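Local coordinates for xylan esterase 1 (Thermoanaerobacterium sp. 'JW/SL YS485', PDB 3FCY), which probably removes acetyl groups from xylan and related acetylated substrates, as a calcium-binding CE7 carbohydrate esterase of the alpha/beta-hydrolase fold, at residues A[97-102]-A[136-141]; A[243-248]-A[297-302]; A[49-54]-A[282-287]; A[143-148]-A[175-180]. One frame throughout, in Å; residues are numbered along the deposited sequence.

Interaction 1 of 4, residues A[97-102]-A[136-141]; sequences AKYIKP and TVVAMD
Antiparallel pairing of two neighbouring strands, 97-102 and 136-140, joins these segments in the mixed central sheet of the alpha/beta-hydrolase fold, with their directions 173° apart. Two hydrogen-bonded pairs carry the backbone. K98 and A139 bond both ways, K98 N to A139 O at 2.8 Å. The return bond, A139 N to K98 O, is 3.0 Å. I100 and V137 do the same, and I100 N reaches V137 O at 2.8 Å in a nearly straight bond. Between them the CA of V138 lies 3.2 Å from K98 O, a CA-H...O contact. A97, Y99, V138 and M140 share one face of the sheet, turned to helix 176-192, where L187 meets V138 and M140. A97 CB packs on V138 CG1 at 3.8 Å. The Y99 and T136 side chains cross at an angle: chi1 of 168° sets Y99 CG opposite the backbone N, and the ring presents its edge to T136 CG2, 3.5 Å from CE1. V138 CG2 comes obliquely to CD1. I100 and V137 occupy the other face, under helix 128-131. Y99 OH and T136 OG1 are both hydrogen-bonded to E196 OE2. The strand pair is thus fastened by buried main-chain bonds, and one carboxylate oxygen ties together polar ends from both strands.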
loop_
_atom_site.group_PDB
_atom_site.type_symbol
_atom_site.label_atom_id
_atom_site.label_comp_id
_atom_site.label_asym_id
_atom_site.label_seq_id
_atom_site.Cartn_x
_atom_site.Cartn_y
_atom_site.Cartn_z
ATOM N N ALA A 97 17.983 26.139 21.925
ATOM C CA ALA A 97 16.782 25.750 22.647
ATOM C C ALA A 97 15.893 26.967 22.830
ATOM O O ALA A 97 16.386 28.082 23.033
ATOM C CB ALA A 97 17.144 25.169 24.016
ATOM N N LYS A 98 14.585 26.758 22.725
ATOM C CA LYS A 98 13.638 27.836 22.952
ATOM C C LYS A 98 13.643 27.994 24.465
ATOM O O LYS A 98 13.826 27.016 25.185
ATOM C CB LYS A 98 12.231 27.449 22.473
ATOM C CG LYS A 98 12.017 27.560 20.967
ATOM C CD LYS A 98 10.580 27.192 20.595
ATOM C CE LYS A 98 10.256 27.587 19.161
ATOM N NZ LYS A 98 11.178 26.952 18.180
ATOM N N TYR A 99 13.447 29.216 24.944
ATOM C CA TYR A 99 13.444 29.487 26.380
ATOM C C TYR A 99 12.370 30.519 26.695
ATOM O O TYR A 99 12.453 31.671 26.266
ATOM C CB TYR A 99 14.837 29.981 26.804
ATOM C CG TYR A 99 14.959 30.575 28.197
ATOM C CD1 TYR A 99 14.298 30.015 29.292
ATOM C CD2 TYR A 99 15.794 31.671 28.426
ATOM C CE1 TYR A 99 14.470 30.533 30.587
ATOM C CE2 TYR A 99 15.976 32.192 29.707
ATOM C CZ TYR A 99 15.313 31.619 30.781
ATOM O OH TYR A 99 15.516 32.131 32.045
ATOM N N ILE A 100 11.346 30.084 27.427
ATOM C CA ILE A 100 10.238 30.954 27.800
ATOM C C ILE A 100 10.223 31.123 29.315
ATOM O O ILE A 100 10.148 30.150 30.068
ATOM C CB ILE A 100 8.888 30.371 27.346
ATOM C CG1 ILE A 100 8.966 29.966 25.869
ATOM C CG2 ILE A 100 7.791 31.407 27.545
ATOM C CD1 ILE A 100 7.740 29.220 25.366
ATOM N N LYS A 101 10.290 32.375 29.749
ATOM C CA LYS A 101 10.318 32.706 31.163
ATOM C C LYS A 101 9.089 33.525 31.536
ATOM O O LYS A 101 8.846 34.590 30.967
ATOM C CB LYS A 101 11.592 33.502 31.462
ATOM C CG LYS A 101 11.779 33.908 32.903
ATOM C CD LYS A 101 13.004 34.802 33.039
ATOM C CE LYS A 101 13.175 35.292 34.468
ATOM N NZ LYS A 101 14.343 36.209 34.589
ATOM N N PRO A 102 8.291 33.032 32.496
ATOM C CA PRO A 102 7.092 33.766 32.907
ATOM C C PRO A 102 7.462 35.057 33.634
ATOM O O PRO A 102 8.473 35.116 34.339
ATOM C CB PRO A 102 6.379 32.770 33.821
ATOM C CG PRO A 102 7.518 32.034 34.460
ATOM C CD PRO A 102 8.459 31.802 33.294
ATOM N N THR A 136 8.999 27.740 33.862
ATOM C CA THR A 136 9.910 28.293 32.877
ATOM C C THR A 136 9.920 27.079 31.951
ATOM O O THR A 136 9.963 25.941 32.431
ATOM C CB THR A 136 11.333 28.517 33.438
ATOM O OG1 THR A 136 11.436 29.848 33.947
ATOM C CG2 THR A 136 12.389 28.324 32.344
ATOM N N VAL A 137 9.840 27.294 30.641
ATOM C CA VAL A 137 9.836 26.168 29.709
ATOM C C VAL A 137 10.972 26.272 28.699
ATOM O O VAL A 137 11.176 27.321 28.082
ATOM C CB VAL A 137 8.489 26.068 28.939
ATOM C CG1 VAL A 137 8.526 24.890 27.956
ATOM C CG2 VAL A 137 7.340 25.893 29.926
ATOM N N VAL A 138 11.704 25.173 28.543
ATOM C CA VAL A 138 12.827 25.108 27.615
ATOM C C VAL A 138 12.628 23.918 26.675
ATOM O O VAL A 138 12.235 22.840 27.111
ATOM C CB VAL A 138 14.167 24.932 28.376
ATOM C CG1 VAL A 138 15.332 24.908 27.394
ATOM C CG2 VAL A 138 14.347 26.065 29.382
ATOM N N ALA A 139 12.883 24.126 25.387
ATOM C CA ALA A 139 12.743 23.068 24.384
ATOM C C ALA A 139 14.003 23.066 23.524
ATOM O O ALA A 139 14.214 23.971 22.717
ATOM C CB ALA A 139 11.512 23.318 23.522
ATOM N N MET A 140 14.826 22.036 23.702
ATOM C CA MET A 140 16.098 21.902 22.991
ATOM C C MET A 140 15.994 21.286 21.599
ATOM O O MET A 140 15.159 20.411 21.354
ATOM C CB MET A 140 17.059 21.049 23.829
ATOM C CG MET A 140 18.482 20.956 23.284
ATOM S SD MET A 140 19.443 19.644 24.088
ATOM C CE MET A 140 19.100 18.259 22.986
ATOM N N ASP A 141 16.844 21.756 20.691
ATOM C CA ASP A 141 16.893 21.211 19.338
ATOM C C ASP A 141 18.051 20.225 19.334
ATOM O O ASP A 141 19.126 20.523 19.865
ATOM C CB ASP A 141 17.164 22.298 18.292
ATOM C CG ASP A 141 15.944 23.148 17.997
ATOM O OD1 ASP A 141 14.810 22.652 18.183
ATOM O OD2 ASP A 141 16.123 24.304 17.556
#

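Interaction 2 of 4, residues A[243-248]-A[297-302]; sequences LDLAKN and MDQVCP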
loop_
_atom_site.group_PDB
_atom_site.type_symbol
_atom_site.label_atom_id
_atom_site.label_comp_id
_atom_site.label_asym_id
_atom_site.label_seq_id
_atom_site.Cartn_x
_atom_site.Cartn_y
_atom_site.Cartn_z
ATOM N N LEU A 243 12.723 -8.667 16.486
ATOM C CA LEU A 243 11.314 -8.684 16.099
ATOM C C LEU A 243 11.109 -8.344 14.624
ATOM O O LEU A 243 9.976 -8.151 14.186
ATOM C CB LEU A 243 10.526 -7.686 16.956
ATOM C CG LEU A 243 10.511 -7.915 18.469
ATOM C CD1 LEU A 243 9.889 -6.715 19.165
ATOM C CD2 LEU A 243 9.733 -9.184 18.785
ATOM N N ASP A 244 12.198 -8.287 13.864
ATOM C CA ASP A 244 12.128 -7.936 12.445
ATOM C C ASP A 244 11.436 -6.580 12.321
ATOM O O ASP A 244 10.665 -6.341 11.392
ATOM C CB ASP A 244 11.340 -8.982 11.641
ATOM C CG ASP A 244 12.060 -10.321 11.538
ATOM O OD1 ASP A 244 13.310 -10.350 11.590
ATOM O OD2 ASP A 244 11.369 -11.351 11.381
ATOM N N LEU A 245 11.720 -5.695 13.271
ATOM C CA LEU A 245 11.122 -4.366 13.291
ATOM C C LEU A 245 12.165 -3.265 13.145
ATOM O O LEU A 245 11.873 -2.087 13.370
ATOM C CB LEU A 245 10.329 -4.181 14.594
ATOM C CG LEU A 245 8.799 -4.174 14.513
ATOM C CD1 LEU A 245 8.319 -4.959 13.316
ATOM C CD2 LEU A 245 8.223 -4.734 15.808
ATOM N N ALA A 246 13.385 -3.652 12.785
ATOM C CA ALA A 246 14.454 -2.683 12.578
ATOM C C ALA A 246 14.142 -1.978 11.261
ATOM O O ALA A 246 14.878 -2.095 10.278
ATOM C CB ALA A 246 15.811 -3.384 12.502
ATOM N N LYS A 247 13.019 -1.273 11.256
ATOM C CA LYS A 247 12.556 -0.530 10.094
ATOM C C LYS A 247 11.911 0.752 10.602
ATOM O O LYS A 247 11.921 1.025 11.807
ATOM C CB LYS A 247 11.547 -1.364 9.289
ATOM C CG LYS A 247 10.310 -1.807 10.065
ATOM C CD LYS A 247 9.433 -2.720 9.209
ATOM C CE LYS A 247 8.234 -3.270 9.979
ATOM N NZ LYS A 247 7.251 -2.222 10.398
ATOM N N ASN A 248 11.346 1.536 9.693
ATOM C CA ASN A 248 10.728 2.796 10.082
ATOM C C ASN A 248 11.801 3.637 10.774
ATOM O O ASN A 248 12.851 3.902 10.188
ATOM C CB ASN A 248 9.545 2.544 11.026
ATOM C CG ASN A 248 8.455 1.696 10.382
ATOM O OD1 ASN A 248 7.946 2.033 9.312
ATOM N ND2 ASN A 248 8.092 0.594 11.035
ATOM N N MET A 297 0.061 -1.143 20.150
ATOM C CA MET A 297 0.003 -1.327 18.704
ATOM C C MET A 297 1.200 -0.628 18.054
ATOM O O MET A 297 1.311 -0.574 16.830
ATOM C CB MET A 297 -1.294 -0.734 18.139
ATOM C CG MET A 297 -2.573 -1.407 18.631
ATOM S SD MET A 297 -2.590 -3.181 18.307
ATOM C CE MET A 297 -3.051 -3.192 16.560
ATOM N N ASP A 298 2.092 -0.093 18.885
ATOM C CA ASP A 298 3.269 0.629 18.400
ATOM C C ASP A 298 4.344 -0.291 17.832
ATOM O O ASP A 298 5.000 -1.020 18.578
ATOM C CB ASP A 298 3.881 1.460 19.533
ATOM C CG ASP A 298 4.923 2.452 19.037
ATOM O OD1 ASP A 298 5.594 2.163 18.019
ATOM O OD2 ASP A 298 5.082 3.516 19.673
ATOM N N GLN A 299 4.531 -0.249 16.515
ATOM C CA GLN A 299 5.553 -1.066 15.869
ATOM C C GLN A 299 6.825 -0.259 15.603
ATOM O O GLN A 299 7.856 -0.817 15.230
ATOM C CB GLN A 299 5.012 -1.669 14.567
ATOM C CG GLN A 299 4.085 -2.856 14.807
ATOM C CD GLN A 299 3.444 -3.379 13.537
ATOM O OE1 GLN A 299 4.124 -3.647 12.546
ATOM N NE2 GLN A 299 2.126 -3.538 13.565
ATOM N N VAL A 300 6.744 1.055 15.795
ATOM C CA VAL A 300 7.890 1.939 15.608
ATOM C C VAL A 300 8.803 1.748 16.824
ATOM O O VAL A 300 10.013 1.557 16.692
ATOM C CB VAL A 300 7.436 3.410 15.519
ATOM C CG1 VAL A 300 8.637 4.326 15.340
ATOM C CG2 VAL A 300 6.469 3.574 14.357
ATOM N N CYS A 301 8.207 1.813 18.011
ATOM C CA CYS A 301 8.930 1.599 19.258
ATOM C C CYS A 301 8.219 0.438 19.946
ATOM O O CYS A 301 7.324 0.637 20.775
ATOM C CB CYS A 301 8.891 2.844 20.150
ATOM S SG CYS A 301 9.916 4.235 19.577
ATOM N N PRO A 302 8.605 -0.796 19.595
ATOM C CA PRO A 302 8.028 -2.025 20.149
ATOM C C PRO A 302 7.776 -1.922 21.649
ATOM O O PRO A 302 8.648 -1.500 22.404
ATOM C CB PRO A 302 9.079 -3.076 19.810
ATOM C CG PRO A 302 9.609 -2.589 18.499
ATOM C CD PRO A 302 9.771 -1.103 18.745
HETATM O O HOH W 1 9.655 -0.318 13.359
HETATM O O HOH W 2 10.971 1.991 14.074
#
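P302 and Q299 meet L243 and L245 where the loop after strand 289-295, which carries the predicted charge-relay aspartate of an alpha/beta-hydrolase triad, faces the loop after helix 237-242. From M297 the backbone runs to D298, whose OD2 is hydrogen-bonded to H327 ND1, consistent with a Ser-His-Asp triad. Its OD1 closes an Asx motif: C301 N donates to it at 2.6 Å, from above the carboxylate plane, and V300 N adds a weak bond. This grip on one oxygen probably holds the carboxylate in position toward the histidine. Q299 follows, and its carbonyl O lies 3.6 Å from L245 CG. One water lies within hydrogen-bonding distance of both Q299 O and L245 O, bridging the two backbones. At V300 a second water is placed in the same way between V300 O and K247 O. Beyond C301, which turns away, P302 stands at the N-cap position of helix 303-310 and supplies the apolar part. The P302 ring and each of the two leucine side chains run antiparallel past one another, with L243 CD1 on P302 CB at 3.8 Å. The helix that leads into L243 ends in a Schellman motif, with D244 at positive phi, and after this turn L245 CD2 rests 3.7 Å from P302 CG.

Interaction 3 of 4, residues A[49-54]-A[282-287]; sequences DFDEYW and LAKRIK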
loop_
_atom_site.group_PDB
_atom_site.type_symbol
_atom_site.label_atom_id
_atom_site.label_comp_id
_atom_site.label_asym_id
_atom_site.label_seq_id
_atom_site.Cartn_x
_atom_site.Cartn_y
_atom_site.Cartn_z
ATOM N N ASP A 49 32.380 -1.522 30.278
ATOM C CA ASP A 49 32.917 -0.249 30.744
ATOM C C ASP A 49 31.881 0.862 30.588
ATOM O O ASP A 49 32.231 2.040 30.482
ATOM C CB ASP A 49 34.181 0.100 29.952
ATOM C CG ASP A 49 33.901 0.321 28.472
ATOM O OD1 ASP A 49 33.022 -0.379 27.924
ATOM O OD2 ASP A 49 34.566 1.181 27.857
ATOM N N PHE A 50 30.606 0.477 30.582
ATOM C CA PHE A 50 29.503 1.426 30.434
ATOM C C PHE A 50 29.639 2.610 31.388
ATOM O O PHE A 50 29.580 3.769 30.973
ATOM C CB PHE A 50 28.160 0.726 30.691
ATOM C CG PHE A 50 26.959 1.598 30.423
ATOM C CD1 PHE A 50 26.475 1.761 29.128
ATOM C CD2 PHE A 50 26.335 2.283 31.460
ATOM C CE1 PHE A 50 25.387 2.595 28.868
ATOM C CE2 PHE A 50 25.242 3.124 31.211
ATOM C CZ PHE A 50 24.771 3.279 29.913
ATOM N N ASP A 51 29.818 2.312 32.672
ATOM C CA ASP A 51 29.945 3.354 33.683
ATOM C C ASP A 51 31.155 4.245 33.449
ATOM O O ASP A 51 31.051 5.469 33.528
ATOM C CB ASP A 51 30.006 2.724 35.080
ATOM C CG ASP A 51 28.660 2.181 35.530
ATOM O OD1 ASP A 51 28.629 1.353 36.466
ATOM O OD2 ASP A 51 27.629 2.590 34.951
ATOM N N GLU A 52 32.302 3.640 33.159
ATOM C CA GLU A 52 33.510 4.420 32.912
ATOM C C GLU A 52 33.312 5.306 31.687
ATOM O O GLU A 52 33.698 6.475 31.680
ATOM C CB GLU A 52 34.712 3.501 32.683
ATOM C CG GLU A 52 35.034 2.581 33.848
ATOM C CD GLU A 52 34.414 1.204 33.704
ATOM O OE1 GLU A 52 33.165 1.097 33.681
ATOM O OE2 GLU A 52 35.185 0.222 33.612
ATOM N N TYR A 53 32.710 4.733 30.648
ATOM C CA TYR A 53 32.444 5.452 29.403
ATOM C C TYR A 53 31.683 6.741 29.677
ATOM O O TYR A 53 32.079 7.820 29.232
ATOM C CB TYR A 53 31.622 4.563 28.467
ATOM C CG TYR A 53 31.150 5.233 27.193
ATOM C CD1 TYR A 53 31.966 5.283 26.059
ATOM C CD2 TYR A 53 29.865 5.769 27.103
ATOM C CE1 TYR A 53 31.504 5.844 24.860
ATOM C CE2 TYR A 53 29.395 6.335 25.912
ATOM C CZ TYR A 53 30.215 6.364 24.797
ATOM O OH TYR A 53 29.738 6.882 23.615
ATOM N N TRP A 54 30.587 6.623 30.418
ATOM C CA TRP A 54 29.763 7.780 30.739
ATOM C C TRP A 54 30.359 8.745 31.758
ATOM O O TRP A 54 30.120 9.952 31.675
ATOM C CB TRP A 54 28.364 7.325 31.166
ATOM C CG TRP A 54 27.532 6.994 29.980
ATOM C CD1 TRP A 54 27.141 5.755 29.563
ATOM C CD2 TRP A 54 27.064 7.920 28.991
ATOM N NE1 TRP A 54 26.459 5.851 28.368
ATOM C CE2 TRP A 54 26.399 7.169 27.996
ATOM C CE3 TRP A 54 27.149 9.312 28.847
ATOM C CZ2 TRP A 54 25.818 7.765 26.869
ATOM C CZ3 TRP A 54 26.572 9.907 27.721
ATOM C CH2 TRP A 54 25.915 9.130 26.749
ATOM N N LEU A 282 21.000 3.290 30.782
ATOM C CA LEU A 282 21.185 4.490 31.592
ATOM C C LEU A 282 20.075 4.604 32.636
ATOM O O LEU A 282 20.249 5.228 33.681
ATOM C CB LEU A 282 21.154 5.738 30.700
ATOM C CG LEU A 282 22.369 6.056 29.828
ATOM C CD1 LEU A 282 22.054 7.214 28.886
ATOM C CD2 LEU A 282 23.547 6.406 30.732
ATOM N N ALA A 283 18.936 3.989 32.336
ATOM C CA ALA A 283 17.758 4.030 33.193
ATOM C C ALA A 283 17.993 3.830 34.689
ATOM O O ALA A 283 17.318 4.456 35.507
ATOM C CB ALA A 283 16.733 3.021 32.697
ATOM N N LYS A 284 18.943 2.976 35.052
ATOM C CA LYS A 284 19.206 2.707 36.464
ATOM C C LYS A 284 19.725 3.911 37.246
ATOM O O LYS A 284 19.688 3.912 38.475
ATOM C CB LYS A 284 20.194 1.544 36.607
ATOM C CG LYS A 284 21.617 1.881 36.207
ATOM C CD LYS A 284 22.525 0.674 36.343
ATOM C CE LYS A 284 23.955 1.016 35.947
ATOM N NZ LYS A 284 24.035 1.518 34.543
ATOM N N ARG A 285 20.195 4.935 36.542
ATOM C CA ARG A 285 20.738 6.128 37.193
ATOM C C ARG A 285 19.712 7.183 37.567
ATOM O O ARG A 285 19.982 8.052 38.399
ATOM C CB ARG A 285 21.783 6.791 36.299
ATOM C CG ARG A 285 22.958 5.913 35.955
ATOM C CD ARG A 285 24.005 6.718 35.222
ATOM N NE ARG A 285 25.237 5.961 35.066
ATOM C CZ ARG A 285 26.437 6.513 34.944
ATOM N NH1 ARG A 285 26.564 7.834 34.955
ATOM N NH2 ARG A 285 27.505 5.740 34.824
ATOM N N ILE A 286 18.546 7.120 36.940
ATOM C CA ILE A 286 17.490 8.088 37.192
ATOM C C ILE A 286 17.072 8.114 38.664
ATOM O O ILE A 286 16.903 7.068 39.292
ATOM C CB ILE A 286 16.267 7.785 36.299
ATOM C CG1 ILE A 286 16.696 7.851 34.826
ATOM C CG2 ILE A 286 15.137 8.771 36.596
ATOM C CD1 ILE A 286 15.601 7.528 33.837
ATOM N N LYS A 287 16.915 9.319 39.205
ATOM C CA LYS A 287 16.522 9.492 40.600
ATOM C C LYS A 287 15.136 10.121 40.697
ATOM O O LYS A 287 14.403 9.882 41.655
ATOM C CB LYS A 287 17.527 10.390 41.328
ATOM C CG LYS A 287 18.987 10.022 41.098
ATOM C CD LYS A 287 19.334 8.651 41.651
ATOM C CE LYS A 287 19.348 8.651 43.172
ATOM N NZ LYS A 287 19.746 7.322 43.729
#
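L282 packs its CD2 methyl into the angle where F50 and W54 meet, the two aromatic side chains that helix 50-62 turns toward segment 282-287, and this buried end is the closely packed half of the contact. The methyl sits over one face of the W54 indole, 3.8 Å from the centroid of the five-membered ring and 11° off its normal, a CH-pi contact. The same carbon lies 3.5 Å from F50 CZ, approaching that ring obliquely, while L282 CG comes in at its edge. F50 has CG anti to the backbone N (chi1 -174°), a rotamer that turns the ring toward segment 282-287, and W54 CD1 lies over one face of F50, toward its rim. The W54 NE1 is satisfied by Y276 O. Here the helix is joined to the short 3-10 turn 283-285 that leads from helix 279-282 toward strand 289-295 of the alpha/beta-hydrolase fold; L182 of helix 176-192 and L220 of helix 209-220 also pack on W54, and F181 and A219 on L282.

The other half is polar and faces solvent. There D51 OD2 accepts from R285 NH2 at 3.2 Å in a nearly straight hydrogen bond within a salt bridge. OD2 lies in the R285 guanidinium plane, whereas NH2 meets OD2 from above the carboxylate plane, the two groups being turned 50° apart. K284 NZ adds only a long salt bridge to the same OD2, at 3.8 Å, and is also hydrogen-bonded to N281 O. The exposed K284 chain bends at its end so that NZ passes beside F50 CE2, 3.9 Å away.

Interaction 4 of 4, residues A[143-148]-A[175-180]; sequences RGQGGQ and MLFRHI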
loop_
_atom_site.group_PDB
_atom_site.type_symbol
_atom_site.label_atom_id
_atom_site.label_comp_id
_atom_site.label_asym_id
_atom_site.label_seq_id
_atom_site.Cartn_x
_atom_site.Cartn_y
_atom_site.Cartn_z
ATOM N N ARG A 143 21.139 18.174 17.801
ATOM C CA ARG A 143 22.173 18.486 16.817
ATOM C C ARG A 143 21.841 17.930 15.438
ATOM O O ARG A 143 21.434 16.781 15.307
ATOM C CB ARG A 143 23.518 17.892 17.243
ATOM C CG ARG A 143 24.058 18.397 18.561
ATOM C CD ARG A 143 25.409 17.766 18.865
ATOM N NE ARG A 143 25.948 18.264 20.124
ATOM C CZ ARG A 143 27.239 18.285 20.436
ATOM N NH1 ARG A 143 28.142 17.831 19.572
ATOM N NH2 ARG A 143 27.627 18.775 21.606
ATOM N N GLY A 144 22.026 18.758 14.417
ATOM C CA GLY A 144 21.801 18.340 13.043
ATOM C C GLY A 144 20.459 17.780 12.609
ATOM O O GLY A 144 20.386 17.125 11.565
ATOM N N GLN A 145 19.396 18.012 13.376
ATOM C CA GLN A 145 18.099 17.504 12.954
ATOM C C GLN A 145 17.246 18.623 12.346
ATOM O O GLN A 145 17.744 19.379 11.506
ATOM C CB GLN A 145 17.395 16.778 14.116
ATOM C CG GLN A 145 18.207 15.560 14.579
ATOM C CD GLN A 145 17.422 14.546 15.400
ATOM O OE1 GLN A 145 16.233 14.726 15.679
ATOM N NE2 GLN A 145 18.094 13.464 15.790
ATOM N N GLY A 146 15.988 18.750 12.751
ATOM C CA GLY A 146 15.145 19.774 12.153
ATOM C C GLY A 146 15.225 21.186 12.707
ATOM O O GLY A 146 14.544 22.083 12.204
ATOM N N GLY A 147 16.056 21.396 13.725
ATOM C CA GLY A 147 16.154 22.715 14.330
ATOM C C GLY A 147 17.397 23.526 14.021
ATOM O O GLY A 147 17.935 23.461 12.916
ATOM N N GLN A 148 17.856 24.290 15.008
ATOM C CA GLN A 148 19.029 25.138 14.836
ATOM C C GLN A 148 20.259 24.718 15.633
ATOM O O GLN A 148 21.143 25.538 15.888
ATOM C CB GLN A 148 18.675 26.584 15.176
ATOM C CG GLN A 148 17.717 27.221 14.189
ATOM C CD GLN A 148 18.280 27.241 12.781
ATOM O OE1 GLN A 148 19.358 27.792 12.540
ATOM N NE2 GLN A 148 17.554 26.639 11.840
ATOM N N MET A 175 30.480 8.803 19.125
ATOM C CA MET A 175 29.122 8.497 18.689
ATOM C C MET A 175 28.262 9.735 18.920
ATOM O O MET A 175 28.239 10.287 20.018
ATOM C CB MET A 175 28.599 7.288 19.459
ATOM C CG MET A 175 29.327 6.007 19.066
ATOM S SD MET A 175 28.934 4.590 20.087
ATOM C CE MET A 175 27.334 4.129 19.429
ATOM N N LEU A 176 27.566 10.177 17.876
ATOM C CA LEU A 176 26.752 11.383 17.959
ATOM C C LEU A 176 25.697 11.430 19.065
ATOM O O LEU A 176 25.530 12.468 19.696
ATOM C CB LEU A 176 26.088 11.675 16.608
ATOM C CG LEU A 176 25.261 12.962 16.550
ATOM C CD1 LEU A 176 26.126 14.155 16.942
ATOM C CD2 LEU A 176 24.687 13.154 15.147
ATOM N N PHE A 177 24.974 10.342 19.308
ATOM C CA PHE A 177 23.964 10.398 20.369
ATOM C C PHE A 177 24.607 10.487 21.747
ATOM O O PHE A 177 23.941 10.780 22.739
ATOM C CB PHE A 177 22.999 9.210 20.301
ATOM C CG PHE A 177 21.723 9.519 19.562
ATOM C CD1 PHE A 177 20.852 10.503 20.033
ATOM C CD2 PHE A 177 21.403 8.852 18.383
ATOM C CE1 PHE A 177 19.681 10.821 19.336
ATOM C CE2 PHE A 177 20.238 9.161 17.682
ATOM C CZ PHE A 177 19.375 10.149 18.157
ATOM N N ARG A 178 25.909 10.239 21.798
ATOM C CA ARG A 178 26.644 10.340 23.048
ATOM C C ARG A 178 26.723 11.841 23.351
ATOM O O ARG A 178 26.476 12.280 24.480
ATOM C CB ARG A 178 28.036 9.724 22.870
ATOM C CG ARG A 178 28.943 9.747 24.092
ATOM C CD ARG A 178 29.872 10.936 24.042
ATOM N NE ARG A 178 31.105 10.712 24.793
ATOM C CZ ARG A 178 32.061 11.625 24.924
ATOM N NH1 ARG A 178 31.919 12.817 24.354
ATOM N NH2 ARG A 178 33.151 11.356 25.627
ATOM N N HIS A 179 27.031 12.630 22.323
ATOM C CA HIS A 179 27.127 14.078 22.480
ATOM C C HIS A 179 25.741 14.668 22.735
ATOM O O HIS A 179 25.576 15.543 23.586
ATOM C CB HIS A 179 27.726 14.722 21.226
ATOM C CG HIS A 179 28.979 14.060 20.746
ATOM N ND1 HIS A 179 29.924 13.542 21.605
ATOM C CD2 HIS A 179 29.452 13.849 19.493
ATOM C CE1 HIS A 179 30.925 13.039 20.903
ATOM N NE2 HIS A 179 30.663 13.212 19.619
ATOM N N ILE A 180 24.752 14.187 21.988
ATOM C CA ILE A 180 23.380 14.655 22.142
ATOM C C ILE A 180 22.898 14.403 23.570
ATOM O O ILE A 180 22.299 15.282 24.188
ATOM C CB ILE A 180 22.432 13.955 21.139
ATOM C CG1 ILE A 180 22.825 14.343 19.706
ATOM C CG2 ILE A 180 20.981 14.366 21.416
ATOM C CD1 ILE A 180 22.067 13.593 18.620
#
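R143 and I180 bring the two backbones nearest, with CA atoms 6.7 Å apart, where the irregular segment 143-148 passes the first turn of helix 176-192. M175 holds the N-cap position, and R178 N to M175 O and I180 N to L176 O bond the opening turn. On the other segment G144 has positive phi (56°). No hydrogen bond crosses between the segments, so side chains make the contact. R143 dominates: its chain is extended from CG to NE and lies across H179, whose CB packs over one face of the guanidinium, 3.5 Å from R143 NH1. The guanidinium and imidazole planes are 33° apart, and NH1 stands obliquely to the H179 ring. Lower down, R143 CD touches both L176 and I180, meeting L176 CD1 at 4.2 Å and I180 CG1 at 4.4 Å. F177 lies next to the Q145 side chain, which is close to Y117, a residue predicted to bind substrate; G144 and Q145 also contact a neighbouring subunit. R143 NE forms a salt bridge to D183 OD2, and NH2 donates to V90 O. The buried arginine therefore has N-H groups taken by D183 and V90 O while its face rests on the H179 methylene, and its positive charge is probably balanced by D183 on the same helix.

Overall arrangement
Interaction 1 lies in the sheet and interaction 4 follows it in the chain: D141 OD2 takes a probable hydrogen bond from Q148 N at 3.1 Å, tying the end of the strand pair to the loop beside helix 176-192. Interaction 4 in turn touches interaction 3, where Y53 OH packs on R178 CG, and is nested inside the long loop that interaction 3 closes. Interaction 2 stands apart, its nearest atoms about 11 Å from interaction 4 and about 17 Å from interaction 1. It holds predicted triad residue D298, while the Q145 side chain of interaction 4 is about 10 Å from that of the predicted nucleophile S208. The P102 side chain of interaction 1 lies about 7 Å from that of calcium ligand Y345.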